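Local atomic coordinates of chitin binding domain (Burkholderia pseudomallei, PDB entry 3UAM), a protein that probably binds chitin or a related polysaccharide and, as in its AA10 lytic monooxygenase family, cleaves the chains oxidatively with copper. Residues A[122-127]-A[201-206]; A[131-136]-A[184-189]; A[191-196]-A[208-213]. All coordinates share one frame; numbering follows the deposited sequence.

Contact 1: A[122-127]-A[201-206]; sequences MPHKTR and ADTANA
Lys125 and Asp202 meet with their side chains at about a right angle where the loop entering strand 126-133 faces the turn of the hairpin formed by 190-200 and 205-215. CD of Lys125 lies 3.6 Å from OD2 of Asp202, so the aliphatic part of the lysine crosses beside the carboxylate. Extended beyond CG, the lysine carries NZ past Asp202 to the backbone O of Tyr164; NZ stays 4.6 Å from OD2 of Asp202, beyond salt-bridge range. A water spans this gap, accepting from NZ and donating to OD2. A second water ties three groups together, donating to OD1 of Asp202, accepting from the backbone N of Lys125 and lying 2.9 Å from ND1 of His124, at the edge and in the plane of the ring. CE1 of this imidazole, which probably belongs to the copper-site region of AA10 relatives, meets CG2 of Thr203 at 4.0 Å, again nearly at right angles; OG1 of Thr203 accepts from N of Asn205 in an ST turn. Between the segments, N of Ala201 donates to O of Lys125 over 2.9 Å (167° at the hydrogen), and CB of Ala201 comes to 4.1 Å from NH2 of Arg127, whose NE is in a salt bridge with Asp69. One direct backbone bond is thus backed by water-mediated links: both carboxylate oxygens of Asp202 reach the loop through water, and one shared water helps fix the His124 ring.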
loop_
_atom_site.group_PDB
_atom_site.type_symbol
_atom_site.label_atom_id
_atom_site.label_comp_id
_atom_site.label_asym_id
_atom_site.label_seq_id
_atom_site.Cartn_x
_atom_site.Cartn_y
_atom_site.Cartn_z
ATOM N N MET A 122 -8.201 -13.857 -6.379
ATOM C CA MET A 122 -8.061 -13.663 -7.826
ATOM C C MET A 122 -6.983 -12.621 -8.113
ATOM O O MET A 122 -7.283 -11.560 -8.660
ATOM C CB MET A 122 -9.392 -13.226 -8.475
ATOM C CG MET A 122 -10.637 -13.998 -8.081
ATOM S SD MET A 122 -10.690 -15.686 -8.703
ATOM C CE MET A 122 -11.868 -16.521 -7.626
ATOM N N PRO A 123 -5.728 -12.916 -7.721
ATOM C CA PRO A 123 -4.673 -11.917 -7.785
ATOM C C PRO A 123 -4.402 -11.411 -9.179
ATOM O O PRO A 123 -4.537 -12.130 -10.151
ATOM C CB PRO A 123 -3.432 -12.646 -7.209
ATOM C CG PRO A 123 -3.771 -14.103 -7.256
ATOM C CD PRO A 123 -5.261 -14.172 -7.102
ATOM N N HIS A 124 -4.060 -10.142 -9.258
ATOM C CA HIS A 124 -3.719 -9.483 -10.523
ATOM C C HIS A 124 -2.322 -9.794 -10.985
ATOM O O HIS A 124 -1.436 -10.134 -10.179
ATOM C CB HIS A 124 -3.793 -7.975 -10.309
ATOM C CG HIS A 124 -5.174 -7.405 -10.420
ATOM N ND1 HIS A 124 -5.843 -7.386 -11.579
ATOM C CD2 HIS A 124 -6.002 -6.818 -9.465
ATOM C CE1 HIS A 124 -7.046 -6.794 -11.392
ATOM N NE2 HIS A 124 -7.136 -6.434 -10.094
ATOM N N LYS A 125 -2.092 -9.650 -12.288
ATOM C CA LYS A 125 -0.716 -9.521 -12.809
ATOM C C LYS A 125 -0.016 -8.332 -12.151
ATOM O O LYS A 125 -0.514 -7.235 -12.193
ATOM C CB LYS A 125 -0.734 -9.317 -14.315
ATOM C CG LYS A 125 -1.177 -10.536 -15.092
ATOM C CD LYS A 125 -1.194 -10.277 -16.588
ATOM C CE LYS A 125 -1.612 -11.527 -17.358
ATOM N NZ LYS A 125 -1.584 -11.337 -18.839
ATOM N N THR A 126 1.136 -8.561 -11.546
ATOM C CA THR A 126 1.781 -7.567 -10.677
ATOM C C THR A 126 3.085 -7.012 -11.256
ATOM O O THR A 126 3.963 -7.776 -11.617
ATOM C CB THR A 126 2.118 -8.203 -9.339
ATOM O OG1 THR A 126 0.923 -8.706 -8.741
ATOM C CG2 THR A 126 2.808 -7.193 -8.399
ATOM N N ARG A 127 3.224 -5.690 -11.309
ATOM C CA ARG A 127 4.503 -5.093 -11.695
ATOM C C ARG A 127 5.449 -4.984 -10.514
ATOM O O ARG A 127 6.609 -5.312 -10.633
ATOM C CB ARG A 127 4.325 -3.722 -12.361
ATOM C CG ARG A 127 5.626 -3.118 -12.868
ATOM C CD ARG A 127 6.423 -4.083 -13.742
ATOM N NE ARG A 127 5.646 -4.564 -14.876
ATOM C CZ ARG A 127 5.932 -5.648 -15.598
ATOM N NH1 ARG A 127 6.961 -6.415 -15.286
ATOM N NH2 ARG A 127 5.140 -6.005 -16.606
ATOM N N ALA A 201 -0.032 -4.534 -13.203
ATOM C CA ALA A 201 0.623 -4.298 -14.479
ATOM C C ALA A 201 -0.337 -3.906 -15.590
ATOM O O ALA A 201 -0.050 -2.978 -16.368
ATOM C CB ALA A 201 1.411 -5.531 -14.905
ATOM N N ASP A 202 -1.457 -4.608 -15.671
ATOM C CA ASP A 202 -2.396 -4.445 -16.781
ATOM C C ASP A 202 -3.705 -3.734 -16.406
ATOM O O ASP A 202 -4.730 -3.874 -17.087
ATOM C CB ASP A 202 -2.669 -5.805 -17.413
ATOM C CG ASP A 202 -3.384 -6.757 -16.493
ATOM O OD1 ASP A 202 -3.457 -6.492 -15.272
ATOM O OD2 ASP A 202 -3.832 -7.807 -16.998
ATOM N N THR A 203 -3.649 -2.940 -15.341
ATOM C CA THR A 203 -4.685 -1.962 -15.057
ATOM C C THR A 203 -4.074 -0.634 -14.662
ATOM O O THR A 203 -2.855 -0.487 -14.500
ATOM C CB THR A 203 -5.657 -2.411 -13.938
ATOM O OG1 THR A 203 -5.056 -2.160 -12.669
ATOM C CG2 THR A 203 -6.094 -3.946 -14.097
ATOM N N ALA A 204 -4.943 0.340 -14.508
ATOM C CA ALA A 204 -4.560 1.676 -14.096
ATOM C C ALA A 204 -4.167 1.799 -12.621
ATOM O O ALA A 204 -3.736 2.874 -12.196
ATOM C CB ALA A 204 -5.733 2.603 -14.373
ATOM N N ASN A 205 -4.357 0.726 -11.836
ATOM C CA ASN A 205 -4.482 0.862 -10.391
ATOM C C ASN A 205 -3.440 0.123 -9.552
ATOM O O ASN A 205 -2.654 -0.721 -10.056
ATOM C CB ASN A 205 -5.875 0.416 -9.932
ATOM C CG ASN A 205 -6.992 1.279 -10.486
ATOM O OD1 ASN A 205 -6.823 2.460 -10.719
ATOM N ND2 ASN A 205 -8.148 0.692 -10.650
ATOM N N ALA A 206 -3.429 0.508 -8.276
ATOM C CA ALA A 206 -2.668 -0.135 -7.217
ATOM C C ALA A 206 -3.556 -0.273 -5.983
ATOM O O ALA A 206 -4.536 0.446 -5.832
ATOM C CB ALA A 206 -1.443 0.686 -6.863
HETATM O O HOH W 1 -4.284 -8.544 -13.765
HETATM O O HOH W 2 -3.343 -9.225 -19.063
#

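Contact 2: A[131-136]-A[184-189]; sequences YWITKP and NLPTRT
The loop 184-189 connects the two sheets of the fold, leading from strand 179-184 of the three-stranded sheet into strand 190-200 of the larger one, and Arg188 fastens it to the end of strand 126-133 by taking hold of the backbone carbonyl of Thr134. The grip is side-on, with two nitrogens on one oxygen: NE donates to Thr134 O over 3.0 Å with 154° at the hydrogen, and NH2 donates to the same oxygen over 3.1 Å at a more bent 144°. The oxygen lies in the guanidinium plane, and NE in turn sits in the plane of the carbonyl, whereas NH2 is tilted from it. The third nitrogen, NH1, turns back on its own loop and donates to the backbone O of Thr187 at 2.9 Å, which with the other two bonds, all lying near the guanidinium plane, fixes how the group is turned. A bend at chi2 (-67°) folds the arginine chain so that its head can serve both segments.

Two prolines flank this flat group. CD of Pro136 stands 3.5 Å above one face and CG of Pro186 3.6 Å above the opposite one, each shifted toward the rim. Ile133 comes in obliquely, its CG2 within 3.6 Å of NH2 of Arg188 as the two side chains slide past each other in opposite directions; its CG1 also packs on CG of Pro186. Glu150 offers a long, weak ion pair to NH2, and the hydroxyl of Thr134 is engaged with Val193 and His192. An arginine with a proline on either face, side-on to a backbone carbonyl, thus pins the inter-sheet connection at one margin of a beta-sandwich core like that of other LPMO domains.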
loop_
_atom_site.group_PDB
_atom_site.type_symbol
_atom_site.label_atom_id
_atom_site.label_comp_id
_atom_site.label_asym_id
_atom_site.label_seq_id
_atom_site.Cartn_x
_atom_site.Cartn_y
_atom_site.Cartn_z
ATOM N N TYR A 131 7.215 -0.236 -0.591
ATOM C CA TYR A 131 7.004 0.104 0.803
ATOM C C TYR A 131 7.594 1.484 1.075
ATOM O O TYR A 131 8.762 1.706 0.876
ATOM C CB TYR A 131 7.604 -0.954 1.712
ATOM C CG TYR A 131 6.993 -2.315 1.459
ATOM C CD1 TYR A 131 5.840 -2.698 2.129
ATOM C CD2 TYR A 131 7.538 -3.193 0.529
ATOM C CE1 TYR A 131 5.255 -3.924 1.904
ATOM C CE2 TYR A 131 6.959 -4.431 0.308
ATOM C CZ TYR A 131 5.803 -4.786 0.998
ATOM O OH TYR A 131 5.164 -5.995 0.803
ATOM N N TRP A 132 6.749 2.385 1.545
ATOM C CA TRP A 132 7.090 3.777 1.820
ATOM C C TRP A 132 6.991 4.045 3.303
ATOM O O TRP A 132 6.099 3.510 3.983
ATOM C CB TRP A 132 6.107 4.720 1.088
ATOM C CG TRP A 132 5.977 4.479 -0.401
ATOM C CD1 TRP A 132 5.067 3.652 -1.061
ATOM C CD2 TRP A 132 6.806 5.070 -1.470
ATOM N NE1 TRP A 132 5.269 3.716 -2.437
ATOM C CE2 TRP A 132 6.304 4.535 -2.731
ATOM C CE3 TRP A 132 7.869 5.951 -1.495
ATOM C CZ2 TRP A 132 6.882 4.864 -3.950
ATOM C CZ3 TRP A 132 8.440 6.280 -2.726
ATOM C CH2 TRP A 132 7.938 5.762 -3.930
ATOM N N ILE A 133 7.866 4.910 3.810
ATOM C CA ILE A 133 7.970 5.151 5.237
ATOM C C ILE A 133 7.933 6.670 5.475
ATOM O O ILE A 133 8.520 7.464 4.704
ATOM C CB ILE A 133 9.258 4.529 5.834
ATOM C CG1 ILE A 133 9.277 4.643 7.358
ATOM C CG2 ILE A 133 10.499 5.201 5.263
ATOM C CD1 ILE A 133 8.299 3.765 8.088
ATOM N N THR A 134 7.235 7.048 6.545
ATOM C CA THR A 134 7.129 8.427 6.954
ATOM C C THR A 134 8.493 8.932 7.394
ATOM O O THR A 134 9.339 8.185 7.889
ATOM C CB THR A 134 6.086 8.623 8.081
ATOM O OG1 THR A 134 6.254 7.610 9.096
ATOM C CG2 THR A 134 4.664 8.549 7.538
ATOM N N LYS A 135 8.704 10.218 7.193
ATOM C CA LYS A 135 9.939 10.869 7.579
ATOM C C LYS A 135 10.003 11.028 9.095
ATOM O O LYS A 135 8.958 11.152 9.764
ATOM C CB LYS A 135 10.015 12.270 6.974
ATOM C CG LYS A 135 9.892 12.364 5.462
ATOM C CD LYS A 135 9.992 13.830 5.053
ATOM C CE LYS A 135 9.843 13.996 3.539
ATOM N NZ LYS A 135 9.551 15.412 3.183
ATOM N N PRO A 136 11.232 11.058 9.648
ATOM C CA PRO A 136 11.388 11.483 11.017
ATOM C C PRO A 136 10.809 12.879 11.097
ATOM O O PRO A 136 11.057 13.687 10.213
ATOM C CB PRO A 136 12.911 11.542 11.226
ATOM C CG PRO A 136 13.520 10.834 10.084
ATOM C CD PRO A 136 12.519 10.778 8.981
ATOM N N ASN A 184 14.396 -4.695 6.845
ATOM C CA ASN A 184 14.670 -4.075 8.121
ATOM C C ASN A 184 14.053 -2.711 8.166
ATOM O O ASN A 184 14.219 -1.923 7.229
ATOM C CB ASN A 184 16.166 -3.952 8.352
ATOM C CG ASN A 184 16.823 -5.295 8.488
ATOM O OD1 ASN A 184 17.325 -5.836 7.510
ATOM N ND2 ASN A 184 16.775 -5.873 9.689
ATOM N N LEU A 185 13.361 -2.414 9.261
ATOM C CA LEU A 185 12.846 -1.072 9.473
ATOM C C LEU A 185 14.013 -0.115 9.708
ATOM O O LEU A 185 15.015 -0.498 10.320
ATOM C CB LEU A 185 11.886 -1.031 10.682
ATOM C CG LEU A 185 10.576 -1.806 10.582
ATOM C CD1 LEU A 185 9.786 -1.742 11.896
ATOM C CD2 LEU A 185 9.750 -1.299 9.409
ATOM N N PRO A 186 13.883 1.140 9.254
ATOM C CA PRO A 186 14.939 2.127 9.497
ATOM C C PRO A 186 14.897 2.659 10.937
ATOM O O PRO A 186 14.124 2.177 11.755
ATOM C CB PRO A 186 14.610 3.225 8.494
ATOM C CG PRO A 186 13.124 3.169 8.377
ATOM C CD PRO A 186 12.715 1.742 8.596
ATOM N N THR A 187 15.735 3.647 11.219
ATOM C CA THR A 187 15.821 4.294 12.528
ATOM C C THR A 187 14.722 5.351 12.707
ATOM O O THR A 187 14.662 6.317 11.951
ATOM C CB THR A 187 17.196 4.967 12.669
ATOM O OG1 THR A 187 18.208 3.958 12.538
ATOM C CG2 THR A 187 17.350 5.715 14.029
ATOM N N ARG A 188 13.849 5.146 13.689
ATOM C CA ARG A 188 12.726 6.056 13.974
ATOM C C ARG A 188 12.361 5.974 15.464
ATOM O O ARG A 188 12.724 5.017 16.156
ATOM C CB ARG A 188 11.474 5.671 13.167
ATOM C CG ARG A 188 11.524 5.790 11.642
ATOM C CD ARG A 188 11.642 7.223 11.181
ATOM N NE ARG A 188 11.528 7.367 9.738
ATOM C CZ ARG A 188 12.503 7.143 8.853
ATOM N NH1 ARG A 188 13.696 6.727 9.245
ATOM N NH2 ARG A 188 12.282 7.322 7.556
ATOM N N THR A 189 11.661 6.994 15.949
ATOM C CA THR A 189 10.981 6.954 17.242
ATOM C C THR A 189 9.527 7.421 17.078
ATOM O O THR A 189 9.221 8.234 16.209
ATOM C CB THR A 189 11.663 7.891 18.246
ATOM O OG1 THR A 189 13.075 7.785 18.069
ATOM C CG2 THR A 189 11.304 7.519 19.678
#

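Contact 3: A[191-196]-A[208-213]; sequences YHVLLA and YQVIDL
The Tyr191 ring offers its edge to strand 208-213: OD1 of Asp212 and the backbone O of Leu213 both lie in the ring plane, the latter 3.3 Å from CD1. Lys105 makes a cation-pi contact with this ring, and the ring of Trp138 meets it at about 60°. With CG anti to the backbone N (chi1 173°), the phenol runs toward the partner strand and its OH donates to OD1 of Asp212 over 2.7 Å, meeting it from above the carboxylate plane. At the other end CD1 of Leu195 approaches the edge of the Tyr208 ring.

Between these aromatics the strands run antiparallel, with 159° between their directions. Three hydrogen-bonded pairs, His192-Leu213, Leu194-Ile211 and Ala196-Gln209, are each doubly bonded through the backbone. CD1 of Leu195 presses on CG2 of Val210 at 3.5 Å, a tight fit, while Val193 CG1 touches Val210 CG1 at 3.7 Å on the same face. On the other face, CD2 of Leu194 and CD1 of Ile211 lie side by side. Asp212 OD1 also forms a salt bridge with Arg30, which probably stabilises its negative charge.

These strands form a beta hairpin whose Leu194 and Ile211 face packs on strands 113-121 and 21-26 of the other sheet; 106-108 lies beside 205-215 in the same sheet, and 126-133 pairs with 190-200 along the edge away from 205-215.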
loop_
_atom_site.group_PDB
_atom_site.type_symbol
_atom_site.label_atom_id
_atom_site.label_comp_id
_atom_site.label_asym_id
_atom_site.label_seq_id
_atom_site.Cartn_x
_atom_site.Cartn_y
_atom_site.Cartn_z
ATOM N N TYR A 191 5.309 7.465 16.495
ATOM C CA TYR A 191 4.338 6.984 15.503
ATOM C C TYR A 191 4.825 7.264 14.072
ATOM O O TYR A 191 5.248 8.394 13.732
ATOM C CB TYR A 191 2.968 7.627 15.757
ATOM C CG TYR A 191 1.888 7.370 14.720
ATOM C CD1 TYR A 191 1.716 6.122 14.128
ATOM C CD2 TYR A 191 1.008 8.372 14.383
ATOM C CE1 TYR A 191 0.721 5.911 13.193
ATOM C CE2 TYR A 191 0.001 8.175 13.467
ATOM C CZ TYR A 191 -0.144 6.946 12.868
ATOM O OH TYR A 191 -1.164 6.794 11.951
ATOM N N HIS A 192 4.803 6.204 13.270
ATOM C CA HIS A 192 5.154 6.250 11.872
ATOM C C HIS A 192 4.232 5.385 11.058
ATOM O O HIS A 192 3.577 4.455 11.587
ATOM C CB HIS A 192 6.597 5.852 11.689
ATOM C CG HIS A 192 7.536 6.901 12.174
ATOM N ND1 HIS A 192 7.850 7.980 11.433
ATOM C CD2 HIS A 192 8.140 7.078 13.416
ATOM C CE1 HIS A 192 8.641 8.804 12.164
ATOM N NE2 HIS A 192 8.823 8.244 13.373
ATOM N N VAL A 193 4.112 5.737 9.785
ATOM C CA VAL A 193 3.286 4.963 8.874
ATOM C C VAL A 193 4.137 4.279 7.821
ATOM O O VAL A 193 4.993 4.895 7.217
ATOM C CB VAL A 193 2.188 5.836 8.256
ATOM C CG1 VAL A 193 1.494 5.105 7.106
ATOM C CG2 VAL A 193 1.223 6.261 9.360
ATOM N N LEU A 194 3.906 2.976 7.643
ATOM C CA LEU A 194 4.461 2.200 6.552
ATOM C C LEU A 194 3.352 1.990 5.546
ATOM O O LEU A 194 2.339 1.329 5.851
ATOM C CB LEU A 194 4.963 0.855 7.066
ATOM C CG LEU A 194 5.647 -0.095 6.057
ATOM C CD1 LEU A 194 6.951 0.467 5.564
ATOM C CD2 LEU A 194 5.873 -1.465 6.695
ATOM N N LEU A 195 3.498 2.586 4.372
ATOM C CA LEU A 195 2.516 2.450 3.320
ATOM C C LEU A 195 2.975 1.351 2.376
ATOM O O LEU A 195 4.025 1.460 1.730
ATOM C CB LEU A 195 2.357 3.765 2.561
ATOM C CG LEU A 195 1.490 3.714 1.297
ATOM C CD1 LEU A 195 0.065 3.342 1.688
ATOM C CD2 LEU A 195 1.572 5.048 0.563
ATOM N N ALA A 196 2.189 0.287 2.308
ATOM C CA ALA A 196 2.489 -0.837 1.424
ATOM C C ALA A 196 1.575 -0.719 0.212
ATOM O O ALA A 196 0.338 -0.587 0.388
ATOM C CB ALA A 196 2.258 -2.154 2.166
ATOM N N TYR A 208 -3.643 -0.010 -1.871
ATOM C CA TYR A 208 -2.978 0.800 -0.855
ATOM C C TYR A 208 -3.277 0.262 0.541
ATOM O O TYR A 208 -4.427 0.229 0.966
ATOM C CB TYR A 208 -3.456 2.257 -0.995
ATOM C CG TYR A 208 -2.878 2.943 -2.196
ATOM C CD1 TYR A 208 -3.457 2.799 -3.453
ATOM C CD2 TYR A 208 -1.771 3.774 -2.082
ATOM C CE1 TYR A 208 -2.917 3.434 -4.569
ATOM C CE2 TYR A 208 -1.225 4.409 -3.186
ATOM C CZ TYR A 208 -1.784 4.232 -4.427
ATOM O OH TYR A 208 -1.254 4.890 -5.532
ATOM N N GLN A 209 -2.213 -0.114 1.257
ATOM C CA GLN A 209 -2.316 -0.692 2.592
ATOM C C GLN A 209 -1.377 0.007 3.576
ATOM O O GLN A 209 -0.190 -0.323 3.709
ATOM C CB GLN A 209 -2.051 -2.194 2.562
ATOM C CG GLN A 209 -3.127 -2.965 1.812
ATOM C CD GLN A 209 -4.322 -3.290 2.675
ATOM O OE1 GLN A 209 -4.177 -3.864 3.750
ATOM N NE2 GLN A 209 -5.524 -2.945 2.192
ATOM N N VAL A 210 -1.962 0.973 4.266
ATOM C CA VAL A 210 -1.320 1.661 5.373
ATOM C C VAL A 210 -1.215 0.764 6.611
ATOM O O VAL A 210 -2.143 0.057 6.959
ATOM C CB VAL A 210 -2.075 2.989 5.670
ATOM C CG1 VAL A 210 -1.792 3.498 7.068
ATOM C CG2 VAL A 210 -1.659 4.025 4.641
ATOM N N ILE A 211 -0.034 0.781 7.234
ATOM C CA ILE A 211 0.273 0.001 8.419
ATOM C C ILE A 211 0.822 0.968 9.442
ATOM O O ILE A 211 1.763 1.737 9.144
ATOM C CB ILE A 211 1.368 -1.062 8.170
ATOM C CG1 ILE A 211 0.972 -1.970 7.014
ATOM C CG2 ILE A 211 1.588 -1.886 9.430
ATOM C CD1 ILE A 211 2.113 -2.786 6.450
ATOM N N ASP A 212 0.217 0.951 10.622
ATOM C CA ASP A 212 0.528 1.924 11.647
ATOM C C ASP A 212 1.526 1.337 12.629
ATOM O O ASP A 212 1.308 0.261 13.153
ATOM C CB ASP A 212 -0.744 2.330 12.381
ATOM C CG ASP A 212 -1.677 3.152 11.516
ATOM O OD1 ASP A 212 -1.289 4.279 11.070
ATOM O OD2 ASP A 212 -2.826 2.672 11.312
ATOM N N LEU A 213 2.602 2.078 12.885
ATOM C CA LEU A 213 3.749 1.615 13.665
ATOM C C LEU A 213 4.065 2.573 14.816
ATOM O O LEU A 213 3.943 3.790 14.671
ATOM C CB LEU A 213 4.988 1.515 12.760
ATOM C CG LEU A 213 4.868 0.657 11.491
ATOM C CD1 LEU A 213 6.192 0.698 10.720
ATOM C CD2 LEU A 213 4.455 -0.779 11.789
#

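Overall arrangement
All three contacts draw on one sheet, in which strand 190-200 lies between 126-133 and 205-215. Contacts 2 and 3 are close neighbours, their centres about 10 Å apart, and they touch: Trp132 O is 2.8 Å from Leu195 N, probably a hydrogen bond, and Tyr131 CE1 packs on Ala196 CB at 3.5 Å. Contact 1 has its centre about 26 Å from that of contact 2, on the opposite side of the chain's centre, and about 21 Å from contact 3, which lies nearer the middle. If the His124 loop corresponds to the copper-site region of AA10 relatives, as the family suggests, contacts 2 and 3 would lie away from that site.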